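Local structure of DUF917 domain-containing protein (Chromobacterium violaceum, 2O3I) at residues A[65-68]-A[73-76]; A[156-161]-A[192-197]; A[164-169]-A[198-203]. The protein is of unknown function but belongs to the DUF917 (S-Me-THD-like) family, with N- and C-terminal domains of that family in one chain and two chains in the assembly. The protein carries 2 engineered substitutions. All coordinates share one frame; numbering follows the deposited sequence.

Interaction 1 of 3, residues A[65-68]-A[73-76]; sequences VAYM and AINQ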
loop_
_atom_site.group_PDB
_atom_site.type_symbol
_atom_site.label_atom_id
_atom_site.label_comp_id
_atom_site.label_asym_id
_atom_site.label_seq_id
_atom_site.Cartn_x
_atom_site.Cartn_y
_atom_site.Cartn_z
ATOM N N VAL A 65 -17.385 -7.450 5.370
ATOM C CA VAL A 65 -16.753 -8.116 4.236
ATOM C C VAL A 65 -17.310 -7.572 2.934
ATOM O O VAL A 65 -18.480 -7.208 2.863
ATOM C CB VAL A 65 -16.942 -9.666 4.278
ATOM C CG1 VAL A 65 -18.410 -10.051 4.061
ATOM C CG2 VAL A 65 -16.068 -10.307 3.227
ATOM N N ALA A 66 -16.470 -7.499 1.905
ATOM C CA ALA A 66 -16.912 -6.982 0.616
ATOM C C ALA A 66 -15.890 -7.145 -0.501
ATOM O O ALA A 66 -14.816 -7.727 -0.321
ATOM C CB ALA A 66 -17.273 -5.501 0.750
ATOM N N TYR A 67 -16.261 -6.637 -1.667
ATOM C CA TYR A 67 -15.393 -6.637 -2.828
ATOM C C TYR A 67 -15.003 -5.168 -2.966
ATOM O O TYR A 67 -15.792 -4.278 -2.658
ATOM C CB TYR A 67 -16.152 -7.109 -4.074
ATOM C CG TYR A 67 -15.793 -8.503 -4.533
ATOM C CD1 TYR A 67 -16.788 -9.444 -4.799
ATOM C CD2 TYR A 67 -14.466 -8.876 -4.728
ATOM C CE1 TYR A 67 -16.476 -10.719 -5.249
ATOM C CE2 TYR A 67 -14.137 -10.158 -5.184
ATOM C CZ TYR A 67 -15.151 -11.073 -5.443
ATOM O OH TYR A 67 -14.846 -12.336 -5.899
HETATM N N MSE A 68 -13.779 -4.921 -3.409
HETATM C CA MSE A 68 -13.275 -3.561 -3.575
HETATM C C MSE A 68 -12.440 -3.505 -4.864
HETATM O O MSE A 68 -11.805 -4.493 -5.249
HETATM C CB MSE A 68 -12.417 -3.186 -2.353
HETATM C CG MSE A 68 -11.795 -1.794 -2.378
HETATM SE SE MSE A 68 -10.548 -1.502 -0.889
HETATM C CE MSE A 68 -11.370 0.057 -0.092
ATOM N N ALA A 73 -13.188 -5.398 -13.495
ATOM C CA ALA A 73 -12.633 -6.667 -13.045
ATOM C C ALA A 73 -13.655 -7.463 -12.243
ATOM O O ALA A 73 -13.758 -8.681 -12.383
ATOM C CB ALA A 73 -11.383 -6.418 -12.203
ATOM N N ILE A 74 -14.422 -6.769 -11.410
ATOM C CA ILE A 74 -15.425 -7.427 -10.586
ATOM C C ILE A 74 -16.571 -8.025 -11.413
ATOM O O ILE A 74 -17.165 -9.030 -11.018
ATOM C CB ILE A 74 -15.963 -6.446 -9.512
ATOM C CG1 ILE A 74 -14.791 -5.958 -8.648
ATOM C CG2 ILE A 74 -16.994 -7.134 -8.629
ATOM C CD1 ILE A 74 -15.139 -4.880 -7.643
ATOM N N ASN A 75 -16.867 -7.429 -12.566
ATOM C CA ASN A 75 -17.934 -7.937 -13.431
ATOM C C ASN A 75 -17.574 -9.286 -14.049
ATOM O O ASN A 75 -18.394 -9.896 -14.726
ATOM C CB ASN A 75 -18.245 -6.954 -14.571
ATOM C CG ASN A 75 -19.144 -5.806 -14.136
ATOM O OD1 ASN A 75 -20.203 -6.018 -13.546
ATOM N ND2 ASN A 75 -18.730 -4.583 -14.442
ATOM N N GLN A 76 -16.352 -9.752 -13.815
ATOM C CA GLN A 76 -15.900 -11.018 -14.382
ATOM C C GLN A 76 -15.907 -12.164 -13.378
ATOM O O GLN A 76 -15.792 -13.332 -13.749
ATOM C CB GLN A 76 -14.488 -10.852 -14.946
ATOM C CG GLN A 76 -14.365 -9.776 -16.018
ATOM C CD GLN A 76 -12.930 -9.583 -16.479
ATOM O OE1 GLN A 76 -12.260 -10.544 -16.871
ATOM N NE2 GLN A 76 -12.450 -8.339 -16.437
#
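Where strand 61-69 of the mixed sheet gives way to the short helix 71-74, I74 folds back against Y67 and M68, a compact example of a strand-to-helix connection closed by one apolar side chain. The two segments approach loosely, the nearest CA atoms being those of Y67 and I74 at 7.8 Å. I74 makes the contact with the end of its longer branch. CG1 stands beside the backbone N (chi1 -59°) and the chain then runs extended, which carries CD1 to the strand. There this methyl meets the strand in two places: CB of Y67 at 4.3 Å, and the backbone carbonyl of M68, with I74 CD1 4.1 Å from M68 C. The shorter branch, CG2, lies obliquely to the Y67 ring. The polar end of Y67 is used elsewhere, its OH being hydrogen-bonded to E161, while its side chain also touches L34 of helix 28-35 and P83 of helix 81-96. M68, a selenomethionine, takes part through its backbone; its CB points away from the helix, and its side chain packs on L195. F203 adds to the apolar surroundings of A73 and I74. Just past I74 the chain turns, and the backbone N of Q76 reaches back to the carbonyl O of A73 at 3.2 Å.

Interaction 2 of 3, residues A[156-161]-A[192-197]; sequences AFLAGE and RPILTN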
loop_
_atom_site.group_PDB
_atom_site.type_symbol
_atom_site.label_atom_id
_atom_site.label_comp_id
_atom_site.label_asym_id
_atom_site.label_seq_id
_atom_site.Cartn_x
_atom_site.Cartn_y
_atom_site.Cartn_z
ATOM N N ALA A 156 -6.767 -5.027 8.469
ATOM C CA ALA A 156 -7.632 -5.066 7.295
ATOM C C ALA A 156 -7.069 -6.183 6.412
ATOM O O ALA A 156 -5.851 -6.335 6.299
ATOM C CB ALA A 156 -7.592 -3.742 6.561
ATOM N N PHE A 157 -7.942 -6.972 5.799
ATOM C CA PHE A 157 -7.466 -8.062 4.963
ATOM C C PHE A 157 -7.946 -7.932 3.520
ATOM O O PHE A 157 -9.139 -7.793 3.269
ATOM C CB PHE A 157 -7.930 -9.407 5.542
ATOM C CG PHE A 157 -7.502 -9.646 6.973
ATOM C CD1 PHE A 157 -6.178 -9.970 7.280
ATOM C CD2 PHE A 157 -8.416 -9.526 8.012
ATOM C CE1 PHE A 157 -5.771 -10.170 8.613
ATOM C CE2 PHE A 157 -8.026 -9.720 9.342
ATOM C CZ PHE A 157 -6.698 -10.043 9.643
ATOM N N LEU A 158 -7.001 -7.953 2.583
ATOM C CA LEU A 158 -7.303 -7.897 1.156
ATOM C C LEU A 158 -6.891 -9.250 0.586
ATOM O O LEU A 158 -5.805 -9.747 0.880
ATOM C CB LEU A 158 -6.516 -6.783 0.469
ATOM C CG LEU A 158 -6.972 -5.357 0.748
ATOM C CD1 LEU A 158 -5.960 -4.396 0.128
ATOM C CD2 LEU A 158 -8.369 -5.124 0.184
ATOM N N ALA A 159 -7.754 -9.852 -0.224
ATOM C CA ALA A 159 -7.447 -11.163 -0.774
ATOM C C ALA A 159 -7.704 -11.309 -2.267
ATOM O O ALA A 159 -8.605 -10.676 -2.820
ATOM C CB ALA A 159 -8.221 -12.221 -0.009
ATOM N N GLY A 160 -6.891 -12.151 -2.902
ATOM C CA GLY A 160 -7.015 -12.424 -4.326
ATOM C C GLY A 160 -7.902 -13.637 -4.552
ATOM O O GLY A 160 -8.423 -14.217 -3.597
ATOM N N GLU A 161 -8.070 -14.036 -5.808
ATOM C CA GLU A 161 -8.920 -15.175 -6.143
ATOM C C GLU A 161 -8.197 -16.522 -6.113
ATOM O O GLU A 161 -8.840 -17.577 -6.096
ATOM C CB GLU A 161 -9.546 -14.961 -7.526
ATOM C CG GLU A 161 -10.451 -13.729 -7.615
ATOM C CD GLU A 161 -11.704 -13.858 -6.756
ATOM O OE1 GLU A 161 -12.497 -14.800 -7.000
ATOM O OE2 GLU A 161 -11.898 -13.022 -5.843
ATOM N N ARG A 192 -6.665 0.801 -1.617
ATOM C CA ARG A 192 -6.926 0.853 -3.048
ATOM C C ARG A 192 -5.700 0.712 -3.956
ATOM O O ARG A 192 -5.754 0.019 -4.969
ATOM C CB ARG A 192 -7.711 2.128 -3.387
ATOM C CG ARG A 192 -9.109 2.161 -2.757
ATOM C CD ARG A 192 -9.921 3.374 -3.208
ATOM N NE ARG A 192 -11.215 3.476 -2.531
ATOM C CZ ARG A 192 -12.243 2.652 -2.722
ATOM N NH1 ARG A 192 -12.149 1.645 -3.581
ATOM N NH2 ARG A 192 -13.369 2.832 -2.046
ATOM N N PRO A 193 -4.578 1.365 -3.617
ATOM C CA PRO A 193 -3.405 1.224 -4.489
ATOM C C PRO A 193 -2.849 -0.200 -4.504
ATOM O O PRO A 193 -2.356 -0.676 -5.527
ATOM C CB PRO A 193 -2.419 2.230 -3.901
ATOM C CG PRO A 193 -3.322 3.291 -3.351
ATOM C CD PRO A 193 -4.388 2.473 -2.664
ATOM N N ILE A 194 -2.929 -0.869 -3.359
ATOM C CA ILE A 194 -2.445 -2.236 -3.230
ATOM C C ILE A 194 -3.182 -3.150 -4.204
ATOM O O ILE A 194 -2.609 -4.102 -4.731
ATOM C CB ILE A 194 -2.632 -2.742 -1.780
ATOM C CG1 ILE A 194 -1.688 -1.974 -0.849
ATOM C CG2 ILE A 194 -2.378 -4.239 -1.698
ATOM C CD1 ILE A 194 -1.899 -2.238 0.609
ATOM N N LEU A 195 -4.451 -2.851 -4.451
ATOM C CA LEU A 195 -5.249 -3.653 -5.369
ATOM C C LEU A 195 -4.831 -3.454 -6.830
ATOM O O LEU A 195 -5.192 -4.255 -7.693
ATOM C CB LEU A 195 -6.740 -3.325 -5.206
ATOM C CG LEU A 195 -7.401 -3.733 -3.882
ATOM C CD1 LEU A 195 -8.850 -3.267 -3.861
ATOM C CD2 LEU A 195 -7.323 -5.241 -3.720
ATOM N N THR A 196 -4.074 -2.397 -7.108
ATOM C CA THR A 196 -3.631 -2.149 -8.475
ATOM C C THR A 196 -2.398 -2.994 -8.772
ATOM O O THR A 196 -1.907 -3.022 -9.898
ATOM C CB THR A 196 -3.301 -0.658 -8.718
ATOM O OG1 THR A 196 -2.094 -0.310 -8.035
ATOM C CG2 THR A 196 -4.439 0.226 -8.216
ATOM N N ASN A 197 -1.903 -3.685 -7.753
ATOM C CA ASN A 197 -0.744 -4.549 -7.915
ATOM C C ASN A 197 -1.135 -5.705 -8.836
ATOM O O ASN A 197 -2.240 -6.233 -8.742
ATOM C CB ASN A 197 -0.301 -5.105 -6.563
ATOM C CG ASN A 197 0.983 -5.904 -6.661
ATOM O OD1 ASN A 197 2.076 -5.341 -6.762
ATOM N ND2 ASN A 197 0.857 -7.224 -6.650
#
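L158 and L195 adopt matching side-chain shapes: in each, CG sits on the side of the backbone N, opposite the carbonyl carbon (chi1 -73° in L158 and -68° in L195), and CD1 continues the chain in extended form. In L158 this projects both methyls from the strand toward the segment 192-197; in L195, whose CB does not aim at the strand, it is CD2, the methyl off the extended line, that meets L158. The two leucines meet at about a right angle, with L158 CD2 4.0 Å from L195 CD2. I194 completes the contact through its short branch, L158 CD1 lying 4.0 Å from I194 CG2. In the fold, this places the segment 192-197, which runs on from helix 183-194 into the type I beta turn I194-N197, over strand 156-159, next to strand 165-171, outermost of the mixed sheet within this chain. The turn is tied by the backbone N of N197, 3.1 Å from the carbonyl O of I194, and the backbone N of T196 similarly reaches P193 O at 2.9 Å. F200 packs on all three touching residues, L195 also meets M68 of strand 61-69, and I194 packs on M190 of the second subunit.

Interaction 3 of 3, residues A[164-169]-A[198-203]; sequences LCVELG and PQFGQF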
loop_
_atom_site.group_PDB
_atom_site.type_symbol
_atom_site.label_atom_id
_atom_site.label_comp_id
_atom_site.label_asym_id
_atom_site.label_seq_id
_atom_site.Cartn_x
_atom_site.Cartn_y
_atom_site.Cartn_z
ATOM N N LEU A 164 -3.718 -15.396 -2.733
ATOM C CA LEU A 164 -2.969 -14.232 -2.286
ATOM C C LEU A 164 -3.769 -13.478 -1.212
ATOM O O LEU A 164 -4.948 -13.183 -1.397
ATOM C CB LEU A 164 -2.670 -13.340 -3.500
ATOM C CG LEU A 164 -2.059 -11.934 -3.430
ATOM C CD1 LEU A 164 -3.147 -10.940 -3.153
ATOM C CD2 LEU A 164 -0.960 -11.863 -2.393
ATOM N N CYS A 165 -3.127 -13.210 -0.077
ATOM C CA CYS A 165 -3.748 -12.492 1.034
ATOM C C CYS A 165 -2.780 -11.443 1.565
ATOM O O CYS A 165 -1.608 -11.727 1.802
ATOM C CB CYS A 165 -4.128 -13.452 2.171
ATOM S SG CYS A 165 -4.713 -12.629 3.695
ATOM N N VAL A 166 -3.278 -10.226 1.742
ATOM C CA VAL A 166 -2.469 -9.129 2.243
ATOM C C VAL A 166 -3.139 -8.532 3.476
ATOM O O VAL A 166 -4.357 -8.330 3.495
ATOM C CB VAL A 166 -2.304 -8.011 1.175
ATOM C CG1 VAL A 166 -1.474 -6.871 1.733
ATOM C CG2 VAL A 166 -1.639 -8.568 -0.068
ATOM N N GLU A 167 -2.344 -8.263 4.507
ATOM C CA GLU A 167 -2.873 -7.667 5.723
ATOM C C GLU A 167 -2.322 -6.253 5.872
ATOM O O GLU A 167 -1.159 -5.983 5.551
ATOM C CB GLU A 167 -2.488 -8.494 6.942
ATOM C CG GLU A 167 -3.063 -7.953 8.235
ATOM C CD GLU A 167 -2.575 -8.707 9.458
ATOM O OE1 GLU A 167 -2.497 -9.955 9.408
ATOM O OE2 GLU A 167 -2.281 -8.052 10.473
ATOM N N LEU A 168 -3.156 -5.349 6.363
ATOM C CA LEU A 168 -2.731 -3.976 6.542
ATOM C C LEU A 168 -3.126 -3.460 7.920
ATOM O O LEU A 168 -4.278 -3.579 8.330
ATOM C CB LEU A 168 -3.347 -3.106 5.443
ATOM C CG LEU A 168 -2.822 -1.694 5.159
ATOM C CD1 LEU A 168 -3.322 -0.739 6.201
ATOM C CD2 LEU A 168 -1.305 -1.695 5.092
ATOM N N GLY A 169 -2.152 -2.909 8.636
ATOM C CA GLY A 169 -2.400 -2.354 9.955
ATOM C C GLY A 169 -2.009 -0.889 9.944
ATOM O O GLY A 169 -0.963 -0.537 9.402
ATOM N N PRO A 198 -0.227 -6.117 -9.736
ATOM C CA PRO A 198 -0.500 -7.213 -10.670
ATOM C C PRO A 198 -1.076 -8.474 -10.046
ATOM O O PRO A 198 -1.889 -9.159 -10.662
ATOM C CB PRO A 198 0.859 -7.452 -11.310
ATOM C CG PRO A 198 1.405 -6.064 -11.398
ATOM C CD PRO A 198 1.092 -5.522 -10.013
ATOM N N GLN A 199 -0.662 -8.780 -8.824
ATOM C CA GLN A 199 -1.148 -9.972 -8.140
ATOM C C GLN A 199 -2.648 -9.938 -7.850
ATOM O O GLN A 199 -3.292 -10.985 -7.761
ATOM C CB GLN A 199 -0.372 -10.170 -6.842
ATOM C CG GLN A 199 1.116 -10.333 -7.070
ATOM C CD GLN A 199 1.434 -11.507 -7.972
ATOM O OE1 GLN A 199 2.376 -11.456 -8.762
ATOM N NE2 GLN A 199 0.654 -12.576 -7.853
ATOM N N PHE A 200 -3.201 -8.739 -7.700
ATOM C CA PHE A 200 -4.629 -8.595 -7.429
ATOM C C PHE A 200 -5.455 -8.491 -8.710
ATOM O O PHE A 200 -6.470 -9.169 -8.857
ATOM C CB PHE A 200 -4.897 -7.359 -6.563
ATOM C CG PHE A 200 -4.772 -7.611 -5.094
ATOM C CD1 PHE A 200 -3.642 -7.197 -4.397
ATOM C CD2 PHE A 200 -5.787 -8.270 -4.402
ATOM C CE1 PHE A 200 -3.523 -7.435 -3.031
ATOM C CE2 PHE A 200 -5.678 -8.513 -3.036
ATOM C CZ PHE A 200 -4.545 -8.095 -2.347
ATOM N N GLY A 201 -5.027 -7.632 -9.631
ATOM C CA GLY A 201 -5.761 -7.476 -10.872
ATOM C C GLY A 201 -6.832 -6.406 -10.798
ATOM O O GLY A 201 -7.919 -6.564 -11.357
ATOM N N GLN A 202 -6.520 -5.323 -10.090
ATOM C CA GLN A 202 -7.419 -4.180 -9.922
ATOM C C GLN A 202 -8.630 -4.376 -9.001
ATOM O O GLN A 202 -9.488 -3.493 -8.916
ATOM C CB GLN A 202 -7.895 -3.685 -11.292
ATOM C CG GLN A 202 -6.761 -3.369 -12.275
ATOM C CD GLN A 202 -5.770 -2.346 -11.737
ATOM O OE1 GLN A 202 -6.107 -1.174 -11.541
ATOM N NE2 GLN A 202 -4.542 -2.790 -11.491
ATOM N N PHE A 203 -8.708 -5.515 -8.315
ATOM C CA PHE A 203 -9.819 -5.773 -7.392
ATOM C C PHE A 203 -9.446 -6.835 -6.366
ATOM O O PHE A 203 -8.417 -7.507 -6.495
ATOM C CB PHE A 203 -11.082 -6.226 -8.138
ATOM C CG PHE A 203 -11.099 -7.697 -8.481
ATOM C CD1 PHE A 203 -10.259 -8.212 -9.466
ATOM C CD2 PHE A 203 -11.943 -8.570 -7.801
ATOM C CE1 PHE A 203 -10.261 -9.577 -9.765
ATOM C CE2 PHE A 203 -11.951 -9.934 -8.092
ATOM C CZ PHE A 203 -11.109 -10.439 -9.077
#
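L164 CD1 sits over one face of the F200 ring, a CH-pi contact that forms the tight part of this packing. The methyl lies 3.5 Å from the ring centroid and 20° off the normal, displaced toward the rim, where L164 CD1 comes within 3.3 Å of F200 CZ. V166 approaches the same ring differently: its CG2 comes to the edge, near the ring plane, 3.7 Å from F200 CE1 and equally far from F200 CZ. One methyl on a face and another at the rim thus meet the far end of the phenyl group, both carried by residues whose CB points toward the loop. L164 reaches over because its CG is trans to the backbone N (chi1 172°), while the F200 side chain, not aimed at the strand from its CB, extends until CE1 and CZ reach the two methyls.

The other side is looser. Q199 touches L164 only through aliphatic carbon, Q199 CB standing 4.2 Å from L164 CG, and the residue is partly exposed, its chain bent at chi2. Beyond F200 the loop turns through G201 and Q202, both with positive phi, before strand 203-211 begins.

Strand 165-171 is the outermost strand of its sheet within the chain, beside strand 156-159. The sheet does not stop there: C165, E167, L168 and G169 pair antiparallel with a strand of the second subunit, and F200, in the loop between helix 183-194 and strand 203-211, packs on M190 of that neighbouring subunit.

Following the chain from the N terminus, interaction 1 comes first and brings together segments four residues apart, across the turn from strand 61-69 into helix 71-74, before the other two open. Interactions 2 and 3 then cross: 156-161 and 164-169 come in order, and their partners 192-197 and 198-203 follow in the same order, closing loops of 30 and 28 residues. Their centres are about 3 Å apart, and strands 156-159 and 165-171 are bonded neighbours. All three reach the same mixed sheet. Interaction 1 meets interaction 3 where Y67 packs on F203, while interactions 2 and 3 tie the chain that follows helix 183-194 to strands 156-159 and 165-171, where the sheet crosses into the second subunit.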